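Local atomic coordinates of enoyl-[acyl-carrier-protein] reductase [FMN] (Thermotoga maritima, PDB entry 5GVJ), a protein that probably catalyses the NADH-dependent reduction of enoyl-[acyl-carrier-protein], as an FMN-binding enzyme of the nitronate monooxygenase family. Residues P16-L30 with V190-V204. The protein carries 1 engineered substitution. Sequence-based numbering, arbitrary orientation.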
loop_
_atom_site.group_PDB
_atom_site.type_symbol
_atom_site.label_atom_id
_atom_site.label_comp_id
_atom_site.label_asym_id
_atom_site.label_seq_id
_atom_site.Cartn_x
_atom_site.Cartn_y
_atom_site.Cartn_z
ATOM N N PRO A 16 -16.116 -8.055 -10.255
ATOM C CA PRO A 16 -14.661 -7.963 -10.488
ATOM C C PRO A 16 -13.856 -8.332 -9.244
ATOM O O PRO A 16 -13.038 -7.553 -8.749
ATOM C CB PRO A 16 -14.495 -6.487 -10.871
ATOM C CG PRO A 16 -15.527 -5.804 -9.954
ATOM C CD PRO A 16 -16.720 -6.743 -9.971
ATOM N N ILE A 17 -14.108 -9.531 -8.721
ATOM C CA ILE A 17 -13.601 -9.968 -7.427
ATOM C C ILE A 17 -13.067 -11.387 -7.575
ATOM O O ILE A 17 -13.806 -12.283 -7.995
ATOM C CB ILE A 17 -14.700 -9.901 -6.352
ATOM C CG1 ILE A 17 -15.174 -8.447 -6.181
ATOM C CG2 ILE A 17 -14.201 -10.467 -5.031
ATOM C CD1 ILE A 17 -16.380 -8.292 -5.229
ATOM N N LEU A 18 -11.781 -11.587 -7.265
ATOM C CA LEU A 18 -11.174 -12.913 -7.260
ATOM C C LEU A 18 -10.816 -13.314 -5.835
ATOM O O LEU A 18 -10.502 -12.462 -5.006
ATOM C CB LEU A 18 -9.889 -12.984 -8.111
ATOM C CG LEU A 18 -9.684 -12.322 -9.474
ATOM C CD1 LEU A 18 -8.450 -12.927 -10.175
ATOM C CD2 LEU A 18 -10.899 -12.338 -10.362
ATOM N N MET A 19 -10.885 -14.617 -5.549
ATOM C CA MET A 19 -10.292 -15.159 -4.335
ATOM C C MET A 19 -8.818 -15.464 -4.603
ATOM O O MET A 19 -8.332 -15.331 -5.725
ATOM C CB MET A 19 -11.048 -16.418 -3.856
ATOM C CG MET A 19 -10.756 -17.668 -4.651
ATOM S SD MET A 19 -11.629 -19.153 -4.048
ATOM C CE MET A 19 -10.304 -20.004 -3.203
ATOM N N GLY A 20 -8.099 -15.882 -3.564
ATOM C CA GLY A 20 -6.666 -16.094 -3.703
ATOM C C GLY A 20 -6.202 -17.350 -4.425
ATOM O O GLY A 20 -5.323 -17.288 -5.293
ATOM N N GLY A 21 -6.756 -18.502 -4.072
ATOM C CA GLY A 21 -6.261 -19.745 -4.653
ATOM C C GLY A 21 -4.897 -20.163 -4.137
ATOM O O GLY A 21 -4.051 -20.628 -4.914
ATOM N N MET A 22 -4.659 -19.996 -2.842
ATOM C CA MET A 22 -3.457 -20.508 -2.210
ATOM C C MET A 22 -3.512 -22.036 -2.136
ATOM O O MET A 22 -4.583 -22.649 -2.189
ATOM C CB MET A 22 -3.325 -19.895 -0.815
ATOM C CG MET A 22 -2.025 -20.155 -0.088
ATOM S SD MET A 22 -2.002 -19.206 1.452
ATOM C CE MET A 22 -3.435 -19.841 2.332
ATOM N N ALA A 23 -2.337 -22.658 -2.028
ATOM C CA ALA A 23 -2.296 -24.097 -1.804
ATOM C C ALA A 23 -2.997 -24.438 -0.494
ATOM O O ALA A 23 -2.906 -23.697 0.490
ATOM C CB ALA A 23 -0.854 -24.601 -1.780
ATOM N N TRP A 24 -3.732 -25.553 -0.506
ATOM C CA TRP A 24 -4.462 -26.073 0.652
ATOM C C TRP A 24 -5.712 -25.258 0.958
ATOM O O TRP A 24 -6.773 -25.843 1.179
ATOM C CB TRP A 24 -3.557 -26.164 1.885
ATOM C CG TRP A 24 -2.390 -27.059 1.660
ATOM C CD1 TRP A 24 -1.083 -26.689 1.531
ATOM C CD2 TRP A 24 -2.423 -28.482 1.490
ATOM N NE1 TRP A 24 -0.299 -27.796 1.314
ATOM C CE2 TRP A 24 -1.097 -28.909 1.285
ATOM C CE3 TRP A 24 -3.445 -29.438 1.515
ATOM C CZ2 TRP A 24 -0.765 -30.253 1.096
ATOM C CZ3 TRP A 24 -3.113 -30.772 1.327
ATOM C CH2 TRP A 24 -1.783 -31.165 1.122
ATOM N N ALA A 25 -5.625 -23.921 0.952
ATOM C CA ALA A 25 -6.807 -23.107 1.240
ATOM C C ALA A 25 -7.689 -22.911 0.016
ATOM O O ALA A 25 -8.902 -22.706 0.157
ATOM C CB ALA A 25 -6.391 -21.734 1.789
ATOM N N GLY A 26 -7.099 -22.932 -1.183
ATOM C CA GLY A 26 -7.861 -22.814 -2.414
ATOM C C GLY A 26 -8.519 -24.120 -2.821
ATOM O O GLY A 26 -8.177 -24.696 -3.858
ATOM N N THR A 27 -9.465 -24.592 -2.011
ATOM C CA THR A 27 -10.161 -25.846 -2.257
ATOM C C THR A 27 -11.289 -25.656 -3.264
ATOM O O THR A 27 -11.817 -24.554 -3.417
ATOM C CB THR A 27 -10.757 -26.391 -0.953
ATOM O OG1 THR A 27 -11.709 -25.452 -0.438
ATOM C CG2 THR A 27 -9.678 -26.652 0.090
ATOM N N PRO A 28 -11.705 -26.733 -3.944
ATOM C CA PRO A 28 -12.903 -26.633 -4.797
ATOM C C PRO A 28 -14.134 -26.160 -4.051
ATOM O O PRO A 28 -14.988 -25.492 -4.643
ATOM C CB PRO A 28 -13.089 -28.064 -5.323
ATOM C CG PRO A 28 -11.745 -28.683 -5.216
ATOM C CD PRO A 28 -11.038 -28.039 -4.057
ATOM N N THR A 29 -14.254 -26.478 -2.760
ATOM C CA THR A 29 -15.434 -26.050 -2.018
ATOM C C THR A 29 -15.483 -24.533 -1.873
ATOM O O THR A 29 -16.547 -23.923 -2.040
ATOM C CB THR A 29 -15.475 -26.706 -0.634
ATOM O OG1 THR A 29 -15.564 -28.131 -0.773
ATOM C CG2 THR A 29 -16.715 -26.275 0.056
ATOM N N LEU A 30 -14.354 -23.908 -1.538
ATOM C CA LEU A 30 -14.338 -22.446 -1.442
ATOM C C LEU A 30 -14.420 -21.812 -2.825
ATOM O O LEU A 30 -15.144 -20.829 -3.023
ATOM C CB LEU A 30 -13.080 -21.972 -0.710
ATOM C CG LEU A 30 -12.855 -20.461 -0.552
ATOM C CD1 LEU A 30 -14.111 -19.720 -0.039
ATOM C CD2 LEU A 30 -11.700 -20.224 0.397
ATOM N N VAL A 190 -10.129 -6.858 -8.173
ATOM C CA VAL A 190 -9.335 -7.058 -6.968
ATOM C C VAL A 190 -9.342 -8.534 -6.608
ATOM O O VAL A 190 -10.309 -9.252 -6.864
ATOM C CB VAL A 190 -9.841 -6.210 -5.776
ATOM C CG1 VAL A 190 -9.595 -4.714 -6.040
ATOM C CG2 VAL A 190 -11.318 -6.471 -5.502
ATOM N N GLN A 191 -8.248 -8.977 -6.003
ATOM C CA GLN A 191 -8.125 -10.325 -5.474
ATOM C C GLN A 191 -7.947 -10.205 -3.966
ATOM O O GLN A 191 -7.139 -9.395 -3.503
ATOM C CB GLN A 191 -6.950 -11.060 -6.127
ATOM C CG GLN A 191 -6.737 -12.458 -5.600
ATOM C CD GLN A 191 -5.609 -13.150 -6.323
ATOM O OE1 GLN A 191 -4.535 -12.569 -6.502
ATOM N NE2 GLN A 191 -5.855 -14.382 -6.780
ATOM N N MET A 192 -8.735 -10.972 -3.192
ATOM C CA MET A 192 -8.798 -10.795 -1.735
ATOM C C MET A 192 -8.594 -12.141 -1.055
ATOM O O MET A 192 -9.557 -12.727 -0.550
ATOM C CB MET A 192 -10.136 -10.176 -1.309
ATOM C CG MET A 192 -10.532 -8.885 -1.988
ATOM S SD MET A 192 -11.975 -8.244 -1.105
ATOM C CE MET A 192 -12.477 -6.898 -2.160
ATOM N N GLY A 193 -7.351 -12.610 -1.008
ATOM C CA GLY A 193 -7.105 -13.943 -0.485
ATOM C C GLY A 193 -7.538 -14.135 0.958
ATOM O O GLY A 193 -8.343 -15.028 1.260
ATOM N N THR A 194 -7.033 -13.284 1.856
ATOM C CA THR A 194 -7.315 -13.475 3.276
ATOM C C THR A 194 -8.801 -13.291 3.574
ATOM O O THR A 194 -9.379 -14.057 4.358
ATOM C CB THR A 194 -6.446 -12.532 4.118
ATOM O OG1 THR A 194 -5.062 -12.874 3.936
ATOM C CG2 THR A 194 -6.788 -12.647 5.601
ATOM N N ARG A 195 -9.454 -12.330 2.910
ATOM C CA ARG A 195 -10.876 -12.095 3.154
ATOM C C ARG A 195 -11.717 -13.336 2.849
ATOM O O ARG A 195 -12.661 -13.654 3.587
ATOM C CB ARG A 195 -11.358 -10.899 2.328
ATOM C CG ARG A 195 -12.865 -10.628 2.404
ATOM C CD ARG A 195 -13.306 -10.139 3.799
ATOM N NE ARG A 195 -13.721 -11.229 4.685
ATOM C CZ ARG A 195 -14.304 -11.057 5.874
ATOM N NH1 ARG A 195 -14.523 -9.826 6.357
ATOM N NH2 ARG A 195 -14.656 -12.124 6.594
ATOM N N PHE A 196 -11.403 -14.057 1.767
ATOM C CA PHE A 196 -12.220 -15.230 1.462
ATOM C C PHE A 196 -11.787 -16.483 2.221
ATOM O O PHE A 196 -12.609 -17.390 2.400
ATOM C CB PHE A 196 -12.238 -15.492 -0.050
ATOM C CG PHE A 196 -13.131 -14.542 -0.807
ATOM C CD1 PHE A 196 -14.510 -14.617 -0.679
ATOM C CD2 PHE A 196 -12.590 -13.545 -1.615
ATOM C CE1 PHE A 196 -15.345 -13.740 -1.364
ATOM C CE2 PHE A 196 -13.416 -12.643 -2.300
ATOM C CZ PHE A 196 -14.789 -12.739 -2.176
ATOM N N VAL A 197 -10.523 -16.582 2.644
ATOM C CA VAL A 197 -10.154 -17.626 3.602
ATOM C C VAL A 197 -10.966 -17.473 4.880
ATOM O O VAL A 197 -11.378 -18.465 5.504
ATOM C CB VAL A 197 -8.644 -17.587 3.898
ATOM C CG1 VAL A 197 -8.323 -18.432 5.130
ATOM C CG2 VAL A 197 -7.846 -18.064 2.690
ATOM N N ALA A 198 -11.205 -16.228 5.296
ATOM C CA ALA A 198 -12.020 -15.933 6.476
ATOM C C ALA A 198 -13.515 -15.909 6.130
ATOM O O ALA A 198 -14.229 -14.939 6.381
ATOM C CB ALA A 198 -11.586 -14.612 7.097
ATOM N N SER A 199 -14.002 -17.020 5.579
ATOM C CA SER A 199 -15.406 -17.101 5.203
ATOM C C SER A 199 -16.019 -18.400 5.711
ATOM O O SER A 199 -15.316 -19.368 6.017
ATOM C CB SER A 199 -15.592 -17.020 3.688
ATOM O OG SER A 199 -15.147 -18.224 3.082
ATOM N N VAL A 200 -17.354 -18.417 5.771
ATOM C CA VAL A 200 -18.047 -19.612 6.261
ATOM C C VAL A 200 -17.750 -20.805 5.359
ATOM O O VAL A 200 -17.531 -21.926 5.837
ATOM C CB VAL A 200 -19.564 -19.355 6.380
ATOM C CG1 VAL A 200 -20.301 -20.635 6.812
ATOM C CG2 VAL A 200 -19.850 -18.254 7.376
ATOM N N GLU A 201 -17.695 -20.573 4.044
ATOM C CA GLU A 201 -17.499 -21.649 3.081
ATOM C C GLU A 201 -16.038 -22.031 2.907
ATOM O O GLU A 201 -15.746 -22.996 2.188
ATOM C CB GLU A 201 -18.099 -21.253 1.726
ATOM C CG GLU A 201 -19.636 -21.129 1.726
ATOM C CD GLU A 201 -20.148 -19.820 2.326
ATOM O OE1 GLU A 201 -19.318 -18.926 2.631
ATOM O OE2 GLU A 201 -21.385 -19.681 2.490
ATOM N N SER A 202 -15.115 -21.295 3.520
ATOM C CA SER A 202 -13.719 -21.706 3.504
ATOM C C SER A 202 -13.531 -22.926 4.389
ATOM O O SER A 202 -14.131 -23.019 5.459
ATOM C CB SER A 202 -12.820 -20.564 3.982
ATOM O OG SER A 202 -11.568 -21.050 4.443
ATOM N N ASP A 203 -12.711 -23.875 3.933
ATOM C CA ASP A 203 -12.483 -25.114 4.666
ATOM C C ASP A 203 -11.148 -25.133 5.404
ATOM O O ASP A 203 -10.695 -26.200 5.827
ATOM C CB ASP A 203 -12.599 -26.324 3.736
ATOM C CG ASP A 203 -14.040 -26.774 3.555
ATOM O OD1 ASP A 203 -14.907 -26.303 4.315
ATOM O OD2 ASP A 203 -14.306 -27.618 2.672
ATOM N N VAL A 204 -10.524 -23.973 5.611
ATOM C CA VAL A 204 -9.366 -23.931 6.486
ATOM C C VAL A 204 -9.812 -24.231 7.916
ATOM O O VAL A 204 -10.975 -24.026 8.285
ATOM C CB VAL A 204 -8.648 -22.569 6.379
ATOM C CG1 VAL A 204 -8.418 -22.215 4.921
ATOM C CG2 VAL A 204 -9.456 -21.473 7.046
HETATM O O HOH W 1 -8.918 -16.821 -0.781
HETATM O O HOH W 2 -4.331 -16.704 -8.027
HETATM O O HOH W 3 -10.990 -23.853 1.847
#
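Gln191 reaches along Leu18, Met19 and Gly20 with its chain extended. Its CB lies 4.0 Å from Leu18 CB. With CG anti to the backbone N (chi1 178°) the chain runs on along Met19, and Gln191 CG passes 3.3 Å from Met19 O. CD follows, still nearer Met19 O than Gly20 CA. At the tip, NE2 donates to Met19 O (2.9 Å, N-H...O 161°); the acceptor lies in the amide plane, while the donor is tilted from the plane of the carbonyl. A water accepts from the same NE2 and donates to Gly20 O. An alanine here has no amide, so Met19 O would probably be left without this donor and the Met19-Gly20 backbone less firmly held. In the strands themselves, Leu18 N donates to Val190 O and Met192 N to Leu18 O, pairing strands 17-18 and 189-191 in parallel. These are the first and last strands of the TIM barrel, so the pairing closes it. Gln191, at the end of its strand, and Gly21, Ala23, Gly193 and Thr194, which follow the two strands, belong to the FMN site; no FMN is bound to this chain. Ile17 CG2 meets the Phe196 ring at its edge, 3.6 Å from CE2. Met19 CB lies 4.0 Å from Phe196 CD2. Further along, Leu30 CD2 packs on Ser202 CB (3.8 Å), and its CD1 approaches Ser199 OG, which donates to Phe196 O. Ala25 CB sits against Val204 CG1 and Val197 CG2.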